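Uncharacterized protein (Bacteroides ovatus CL02T12C04, PDB 6PTM) is an exo-carrageenase of glycoside hydrolase family 42 that probably hydrolyses carrageenan chains from their ends. Local coordinates at residues 71-84 / 120-132. Sequence-based numbering, arbitrary orientation.
Sequences EETALRTAEIFMGY and ERQEIIEMMNSSI
Met-127 swings CG away from the backbone N (chi1 177°), and a bend at chi3 lays its methyl on Ala-74 and Ala-78. Met-128 starts the other way, with CG beside the backbone N, and bends at chi2 and again at chi3, so that its CE meets the same two alanines. The motif is an antiparallel helix pair in the N-terminal helical region, helix 69-90 against helix 109-139, with short segment axes 9.7 Å apart. Both methionine methyls, Met-127 CE and Met-128 CE, lie 3.6 Å from Ala-74 O. One turn on from Ala-74, Ala-78 sets its CB against Ile-124 CG2 at 3.6 Å. The other branch of Ile-124 ends in CD1, 3.6 Å from Met-82 SD and also against Phe-81 CB.

Thr-77 flanks this apolar seam. Its CG2 is 3.9 Å from Met-127 CE, while its OG1 donates to Thr-73 O, on the opposite face of that carbonyl from Thr-77 N. A glycine here would probably leave the Met-127 methyl without its neighbour on that flank and Thr-73 O without the hydroxyl that bonds to it.

Polar groups close the two ends. Glu-120 OE2 lies at the edge of the Phe-81 ring, with carboxylate and ring planes 74° apart, and pairs with Arg-511. Arg-121 is salt-bridged to Glu-89 and Asp-118; a water joins its NH2 to Met-82 O. At the far end, Ser-131 OG touches Ala-74 CB at 3.5 Å and donates to Met-127 O at 2.8 Å, tilted 32° from the carbonyl plane.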
ATOM      1  N   GLU A  71      27.623   1.440   0.867  1.00 17.83           N
ATOM      2  CA  GLU A  71      28.464   2.661   0.773  1.00 17.29           C
ATOM      3  C   GLU A  71      28.527   3.138  -0.684  1.00 16.62           C
ATOM      4  O   GLU A  71      28.498   4.375  -0.909  1.00 18.31           O
ATOM      5  CB  GLU A  71      29.830   2.411   1.395  1.00 17.24           C
ATOM      6  CG  GLU A  71      29.795   2.276   2.910  1.00 18.54           C
ATOM      7  CD  GLU A  71      29.417   0.883   3.387  1.00 19.80           C
ATOM      8  OE1 GLU A  71      29.471  -0.062   2.558  1.00 19.30           O
ATOM      9  OE2 GLU A  71      29.066   0.749   4.585  1.00 20.02           O
ATOM     10  N   GLU A  72      28.601   2.231  -1.651  1.00 17.33           N
ATOM     11  CA  GLU A  72      28.553   2.620  -3.086  1.00 17.18           C
ATOM     12  C   GLU A  72      27.231   3.301  -3.421  1.00 16.71           C
ATOM     13  O   GLU A  72      27.224   4.236  -4.262  1.00 16.52           O
ATOM     14  CB  GLU A  72      28.716   1.416  -4.002  1.00 17.73           C
ATOM     15  CG  GLU A  72      30.116   0.838  -3.981  1.00 20.17           C
ATOM     16  CD  GLU A  72      30.154  -0.482  -4.726  1.00 23.20           C
ATOM     17  OE1 GLU A  72      29.530  -0.537  -5.790  1.00 28.47           O
ATOM     18  OE2 GLU A  72      30.688  -1.451  -4.207  1.00 22.77           O
ATOM     19  N   THR A  73      26.134   2.844  -2.817  1.00 17.02           N
ATOM     20  CA  THR A  73      24.796   3.451  -3.019  1.00 15.58           C
ATOM     21  C   THR A  73      24.826   4.870  -2.458  1.00 15.73           C
ATOM     22  O   THR A  73      24.353   5.800  -3.143  1.00 16.49           O
ATOM     23  CB  THR A  73      23.685   2.595  -2.400  1.00 14.92           C
ATOM     24  OG1 THR A  73      23.705   1.329  -3.062  1.00 14.92           O
ATOM     25  CG2 THR A  73      22.331   3.253  -2.520  1.00 15.78           C
ATOM     26  N   ALA A  74      25.333   5.040  -1.240  1.00 15.93           N
ATOM     27  CA  ALA A  74      25.473   6.364  -0.585  1.00 16.18           C
ATOM     28  C   ALA A  74      26.394   7.279  -1.418  1.00 16.57           C
ATOM     29  O   ALA A  74      26.068   8.481  -1.581  1.00 15.49           O
ATOM     30  CB  ALA A  74      26.002   6.191   0.830  1.00 16.35           C
ATOM     31  N   LEU A  75      27.544   6.758  -1.849  1.00 18.10           N
ATOM     32  CA  LEU A  75      28.527   7.522  -2.669  1.00 17.82           C
ATOM     33  C   LEU A  75      27.821   8.003  -3.941  1.00 18.24           C
ATOM     34  O   LEU A  75      27.961   9.175  -4.295  1.00 19.70           O
ATOM     35  CB  LEU A  75      29.719   6.632  -3.031  1.00 19.49           C
ATOM     36  CG  LEU A  75      30.809   7.334  -3.840  1.00 21.47           C
ATOM     37  CD1 LEU A  75      31.471   8.412  -3.002  1.00 23.76           C
ATOM     38  CD2 LEU A  75      31.866   6.370  -4.319  1.00 23.41           C
ATOM     39  N   ARG A  76      27.117   7.120  -4.641  1.00 18.35           N
ATOM     40  CA  ARG A  76      26.419   7.493  -5.892  1.00 18.21           C
ATOM     41  C   ARG A  76      25.360   8.553  -5.590  1.00 19.20           C
ATOM     42  O   ARG A  76      25.218   9.519  -6.376  1.00 17.84           O
ATOM     43  CB  ARG A  76      25.811   6.280  -6.593  1.00 17.64           C
ATOM     44  CG  ARG A  76      25.073   6.637  -7.873  1.00 18.07           C
ATOM     45  CD  ARG A  76      25.928   7.389  -8.882  1.00 19.30           C
ATOM     46  NE  ARG A  76      27.116   6.621  -9.247  1.00 20.42           N
ATOM     47  CZ  ARG A  76      27.120   5.562 -10.057  1.00 22.24           C
ATOM     48  NH1 ARG A  76      26.011   5.099 -10.615  1.00 20.64           N
ATOM     49  NH2 ARG A  76      28.264   4.953 -10.309  1.00 23.05           N
ATOM     50  N   THR A  77      24.620   8.388  -4.501  1.00 18.39           N
ATOM     51  CA  THR A  77      23.618   9.395  -4.122  1.00 17.88           C
ATOM     52  C   THR A  77      24.310  10.753  -3.974  1.00 17.49           C
ATOM     53  O   THR A  77      23.763  11.794  -4.408  1.00 17.59           O
ATOM     54  CB  THR A  77      22.888   9.018  -2.837  1.00 17.31           C
ATOM     55  OG1 THR A  77      22.294   7.722  -2.962  1.00 16.27           O
ATOM     56  CG2 THR A  77      21.830  10.050  -2.533  1.00 17.68           C
ATOM     57  N   ALA A  78      25.451  10.756  -3.311  1.00 18.48           N
ATOM     58  CA  ALA A  78      26.203  11.979  -3.004  1.00 17.66           C
ATOM     59  C   ALA A  78      26.655  12.598  -4.327  1.00 19.49           C
ATOM     60  O   ALA A  78      26.385  13.807  -4.541  1.00 20.06           O
ATOM     61  CB  ALA A  78      27.342  11.646  -2.078  1.00 18.08           C
ATOM     62  N   GLU A  79      27.230  11.788  -5.225  1.00 19.71           N
ATOM     63  CA  GLU A  79      27.719  12.269  -6.552  1.00 20.23           C
ATOM     64  C   GLU A  79      26.565  12.919  -7.298  1.00 19.86           C
ATOM     65  O   GLU A  79      26.764  13.976  -7.851  1.00 17.52           O
ATOM     66  CB  GLU A  79      28.296  11.131  -7.385  1.00 21.01           C
ATOM     67  CG  GLU A  79      29.576  10.609  -6.803  1.00 20.88           C
ATOM     68  CD  GLU A  79      29.995   9.305  -7.436  1.00 23.09           C
ATOM     69  OE1 GLU A  79      29.175   8.676  -8.086  1.00 23.77           O
ATOM     70  OE2 GLU A  79      31.115   8.912  -7.203  1.00 25.63           O
ATOM     71  N   ILE A  80      25.374  12.325  -7.249  1.00 19.06           N
ATOM     72  CA  ILE A  80      24.194  12.856  -7.987  1.00 19.67           C
ATOM     73  C   ILE A  80      23.779  14.196  -7.371  1.00 19.67           C
ATOM     74  O   ILE A  80      23.546  15.143  -8.125  1.00 19.24           O
ATOM     75  CB  ILE A  80      23.038  11.840  -8.006  1.00 20.28           C
ATOM     76  CG1 ILE A  80      23.400  10.638  -8.898  1.00 21.08           C
ATOM     77  CG2 ILE A  80      21.745  12.509  -8.453  1.00 20.18           C
ATOM     78  CD1 ILE A  80      22.409   9.495  -8.821  1.00 21.64           C
ATOM     79  N   PHE A  81      23.688  14.264  -6.048  1.00 17.96           N
ATOM     80  CA  PHE A  81      23.098  15.442  -5.369  1.00 18.78           C
ATOM     81  C   PHE A  81      24.116  16.573  -5.322  1.00 18.64           C
ATOM     82  O   PHE A  81      23.689  17.695  -5.047  1.00 20.40           O
ATOM     83  CB  PHE A  81      22.563  15.104  -3.982  1.00 18.55           C
ATOM     84  CG  PHE A  81      21.121  14.672  -4.048  1.00 19.42           C
ATOM     85  CD1 PHE A  81      20.789  13.343  -4.273  1.00 18.97           C
ATOM     86  CD2 PHE A  81      20.106  15.606  -3.939  1.00 18.55           C
ATOM     87  CE1 PHE A  81      19.458  12.959  -4.320  1.00 19.82           C
ATOM     88  CE2 PHE A  81      18.779  15.223  -3.995  1.00 17.88           C
ATOM     89  CZ  PHE A  81      18.461  13.905  -4.196  1.00 18.00           C
ATOM     90  N   MET A  82      25.394  16.296  -5.539  1.00 18.03           N
ATOM     91  CA  MET A  82      26.366  17.408  -5.660  1.00 19.75           C
ATOM     92  C   MET A  82      25.974  18.162  -6.938  1.00 19.75           C
ATOM     93  O   MET A  82      25.952  19.399  -6.908  1.00 20.67           O
ATOM     94  CB  MET A  82      27.820  16.937  -5.726  1.00 20.02           C
ATOM     95  CG  MET A  82      28.360  16.450  -4.396  1.00 20.12           C
ATOM     96  SD  MET A  82      28.349  17.737  -3.112  1.00 23.29           S
ATOM     97  CE  MET A  82      29.771  18.693  -3.656  1.00 25.54           C
ATOM     98  N   GLY A  83      25.674  17.447  -8.021  1.00 19.23           N
ATOM     99  CA  GLY A  83      25.270  18.109  -9.272  1.00 21.42           C
ATOM    100  C   GLY A  83      23.929  18.802  -9.112  1.00 22.50           C
ATOM    101  O   GLY A  83      23.744  19.918  -9.674  1.00 20.09           O
ATOM    102  N   TYR A  84      23.012  18.201  -8.346  1.00 20.20           N
ATOM    103  CA  TYR A  84      21.688  18.826  -8.115  1.00 21.17           C
ATOM    104  C   TYR A  84      21.872  20.117  -7.303  1.00 21.25           C
ATOM    105  O   TYR A  84      21.217  21.125  -7.637  1.00 21.07           O
ATOM    106  CB  TYR A  84      20.735  17.841  -7.441  1.00 21.72           C
ATOM    107  CG  TYR A  84      20.292  16.686  -8.304  1.00 20.87           C
ATOM    108  CD1 TYR A  84      20.644  16.574  -9.639  1.00 21.89           C
ATOM    109  CD2 TYR A  84      19.463  15.704  -7.782  1.00 22.61           C
ATOM    110  CE1 TYR A  84      20.205  15.518 -10.421  1.00 22.62           C
ATOM    111  CE2 TYR A  84      19.020  14.634  -8.546  1.00 22.31           C
ATOM    112  CZ  TYR A  84      19.369  14.545  -9.876  1.00 23.01           C
ATOM    113  OH  TYR A  84      18.912  13.500 -10.634  1.00 21.33           O
ATOM    114  N   GLU A 120      21.625  20.539   1.091  1.00 17.18           N
ATOM    115  CA  GLU A 120      21.919  19.318   0.323  1.00 18.13           C
ATOM    116  C   GLU A 120      23.376  18.916   0.551  1.00 19.73           C
ATOM    117  O   GLU A 120      23.597  17.712   0.758  1.00 18.41           O
ATOM    118  CB  GLU A 120      21.574  19.497  -1.144  1.00 17.87           C
ATOM    119  CG  GLU A 120      20.081  19.610  -1.333  1.00 18.75           C
ATOM    120  CD  GLU A 120      19.714  20.022  -2.742  1.00 20.24           C
ATOM    121  OE1 GLU A 120      20.282  21.040  -3.203  1.00 18.49           O
ATOM    122  OE2 GLU A 120      18.859  19.319  -3.375  1.00 17.95           O
ATOM    123  N   ARG A 121      24.319  19.862   0.550  1.00 17.51           N
ATOM    124  CA  ARG A 121      25.737  19.498   0.760  1.00 18.62           C
ATOM    125  C   ARG A 121      25.920  19.017   2.207  1.00 17.36           C
ATOM    126  O   ARG A 121      26.700  18.070   2.425  1.00 16.56           O
ATOM    127  CB  ARG A 121      26.631  20.674   0.357  1.00 18.81           C
ATOM    128  CG  ARG A 121      26.684  20.907  -1.138  1.00 19.15           C
ATOM    129  CD  ARG A 121      27.067  22.353  -1.456  1.00 19.51           C
ATOM    130  NE  ARG A 121      27.060  22.615  -2.879  1.00 20.60           N
ATOM    131  CZ  ARG A 121      26.819  23.797  -3.427  1.00 20.86           C
ATOM    132  NH1 ARG A 121      26.553  24.837  -2.671  1.00 22.43           N
ATOM    133  NH2 ARG A 121      26.792  23.915  -4.737  1.00 22.28           N
ATOM    134  N   GLN A 122      25.217  19.625   3.161  1.00 16.83           N
ATOM    135  CA  GLN A 122      25.362  19.238   4.578  1.00 19.08           C
ATOM    136  C   GLN A 122      24.783  17.831   4.760  1.00 19.55           C
ATOM    137  O   GLN A 122      25.386  17.031   5.539  1.00 19.27           O
ATOM    138  CB  GLN A 122      24.725  20.263   5.516  1.00 18.66           C
ATOM    139  CG  GLN A 122      24.985  19.934   6.978  1.00 20.27           C
ATOM    140  CD  GLN A 122      26.457  19.927   7.338  1.00 21.70           C
ATOM    141  OE1 GLN A 122      27.260  20.723   6.849  1.00 21.93           O
ATOM    142  NE2 GLN A 122      26.822  19.031   8.229  1.00 19.06           N
ATOM    143  N   GLU A 123      23.660  17.526   4.090  1.00 19.49           N
ATOM    144  CA  GLU A 123      23.067  16.166   4.120  1.00 18.17           C
ATOM    145  C   GLU A 123      24.092  15.188   3.545  1.00 18.94           C
ATOM    146  O   GLU A 123      24.247  14.127   4.113  1.00 17.41           O
ATOM    147  CB  GLU A 123      21.746  16.135   3.361  1.00 18.24           C
ATOM    148  CG  GLU A 123      20.668  16.888   4.099  1.00 18.61           C
ATOM    149  CD  GLU A 123      20.250  16.216   5.384  1.00 20.41           C
ATOM    150  OE1 GLU A 123      19.670  15.100   5.306  1.00 18.77           O
ATOM    151  OE2 GLU A 123      20.482  16.819   6.458  1.00 20.31           O
ATOM    152  N   ILE A 124      24.784  15.545   2.462  1.00 17.92           N
ATOM    153  CA  ILE A 124      25.829  14.658   1.868  1.00 18.86           C
ATOM    154  C   ILE A 124      26.961  14.439   2.894  1.00 19.16           C
ATOM    155  O   ILE A 124      27.412  13.303   3.016  1.00 20.56           O
ATOM    156  CB  ILE A 124      26.326  15.248   0.546  1.00 20.96           C
ATOM    157  CG1 ILE A 124      25.217  15.215  -0.517  1.00 21.40           C
ATOM    158  CG2 ILE A 124      27.602  14.550   0.104  1.00 19.58           C
ATOM    159  CD1 ILE A 124      25.509  16.037  -1.763  1.00 22.21           C
ATOM    160  N   ILE A 125      27.361  15.474   3.637  1.00 18.15           N
ATOM    161  CA  ILE A 125      28.479  15.410   4.635  1.00 18.73           C
ATOM    162  C   ILE A 125      28.068  14.451   5.765  1.00 19.98           C
ATOM    163  O   ILE A 125      28.888  13.562   6.121  1.00 20.87           O
ATOM    164  CB  ILE A 125      28.856  16.814   5.143  1.00 17.78           C
ATOM    165  CG1 ILE A 125      29.510  17.661   4.039  1.00 18.77           C
ATOM    166  CG2 ILE A 125      29.742  16.740   6.394  1.00 19.60           C
ATOM    167  CD1 ILE A 125      29.467  19.172   4.310  1.00 18.89           C
ATOM    168  N   GLU A 126      26.835  14.573   6.265  1.00 19.24           N
ATOM    169  CA  GLU A 126      26.313  13.667   7.325  1.00 20.99           C
ATOM    170  C   GLU A 126      26.342  12.233   6.790  1.00 18.72           C
ATOM    171  O   GLU A 126      26.801  11.315   7.505  1.00 18.85           O
ATOM    172  CB  GLU A 126      24.875  14.008   7.715  1.00 23.46           C
ATOM    173  CG  GLU A 126      24.672  15.436   8.179  1.00 26.71           C
ATOM    174  CD  GLU A 126      25.228  15.763   9.548  1.00 32.16           C
ATOM    175  OE1 GLU A 126      25.590  14.819  10.276  1.00 33.98           O
ATOM    176  OE2 GLU A 126      25.296  16.968   9.881  1.00 37.42           O
ATOM    177  N   MET A 127      25.884  12.047   5.553  1.00 17.26           N
ATOM    178  CA  MET A 127      25.757  10.715   4.926  1.00 19.66           C
ATOM    179  C   MET A 127      27.148  10.106   4.703  1.00 20.14           C
ATOM    180  O   MET A 127      27.331   8.893   4.935  1.00 18.93           O
ATOM    181  CB  MET A 127      24.997  10.852   3.606  1.00 19.08           C
ATOM    182  CG  MET A 127      24.874   9.566   2.845  1.00 20.67           C
ATOM    183  SD  MET A 127      23.577   9.632   1.567  1.00 19.68           S
ATOM    184  CE  MET A 127      24.293  10.841   0.452  1.00 20.25           C
ATOM    185  N   MET A 128      28.113  10.905   4.255  1.00 19.30           N
ATOM    186  CA  MET A 128      29.507  10.418   4.111  1.00 20.14           C
ATOM    187  C   MET A 128      30.092  10.115   5.496  1.00 19.34           C
ATOM    188  O   MET A 128      30.697   9.059   5.616  1.00 19.35           O
ATOM    189  CB  MET A 128      30.376  11.434   3.370  1.00 20.61           C
ATOM    190  CG  MET A 128      29.918  11.729   1.927  1.00 20.85           C
ATOM    191  SD  MET A 128      29.915  10.337   0.816  1.00 22.39           S
ATOM    192  CE  MET A 128      28.226   9.761   0.997  1.00 23.19           C
ATOM    193  N   ASN A 129      29.869  10.948   6.509  1.00 19.83           N
ATOM    194  CA  ASN A 129      30.390  10.669   7.875  1.00 21.33           C
ATOM    195  C   ASN A 129      29.796   9.338   8.373  1.00 22.66           C
ATOM    196  O   ASN A 129      30.562   8.535   8.887  1.00 19.99           O
ATOM    197  CB  ASN A 129      30.107  11.791   8.880  1.00 23.30           C
ATOM    198  CG  ASN A 129      30.981  13.019   8.684  1.00 27.13           C
ATOM    199  OD1 ASN A 129      32.040  12.935   8.076  1.00 31.74           O
ATOM    200  ND2 ASN A 129      30.532  14.176   9.152  1.00 27.55           N
ATOM    201  N   SER A 130      28.487   9.089   8.218  1.00 20.34           N
ATOM    202  CA  SER A 130      27.849   7.813   8.636  1.00 19.50           C
ATOM    203  C   SER A 130      28.461   6.634   7.868  1.00 18.54           C
ATOM    204  O   SER A 130      28.723   5.569   8.485  1.00 17.76           O
ATOM    205  CB  SER A 130      26.327   7.867   8.477  1.00 19.86           C
ATOM    206  OG  SER A 130      25.777   8.871   9.336  1.00 20.49           O
ATOM    207  N   SER A 131      28.601   6.759   6.553  1.00 17.14           N
ATOM    208  CA  SER A 131      29.129   5.695   5.668  1.00 17.53           C
ATOM    209  C   SER A 131      30.569   5.386   6.080  1.00 19.87           C
ATOM    210  O   SER A 131      30.845   4.212   6.296  1.00 18.70           O
ATOM    211  CB  SER A 131      29.045   6.067   4.220  1.00 18.56           C
ATOM    212  OG  SER A 131      27.688   6.348   3.866  1.00 18.53           O
ATOM    213  N   ILE A 132      31.418   6.413   6.214  1.00 18.57           N
ATOM    214  CA  ILE A 132      32.846   6.219   6.604  1.00 20.23           C
ATOM    215  C   ILE A 132      32.910   5.530   7.975  1.00 20.21           C
ATOM    216  O   ILE A 132      33.617   4.524   8.078  1.00 20.34           O
ATOM    217  CB  ILE A 132      33.625   7.548   6.548  1.00 20.24           C
ATOM    218  CG1 ILE A 132      33.721   8.075   5.112  1.00 19.87           C
ATOM    219  CG2 ILE A 132      34.991   7.382   7.199  1.00 22.36           C
ATOM    220  CD1 ILE A 132      34.095   9.531   5.012  1.00 20.78           C
TER
HETATM  221  O   HOH W   1      27.575  21.274  -5.389  1.00 24.01           O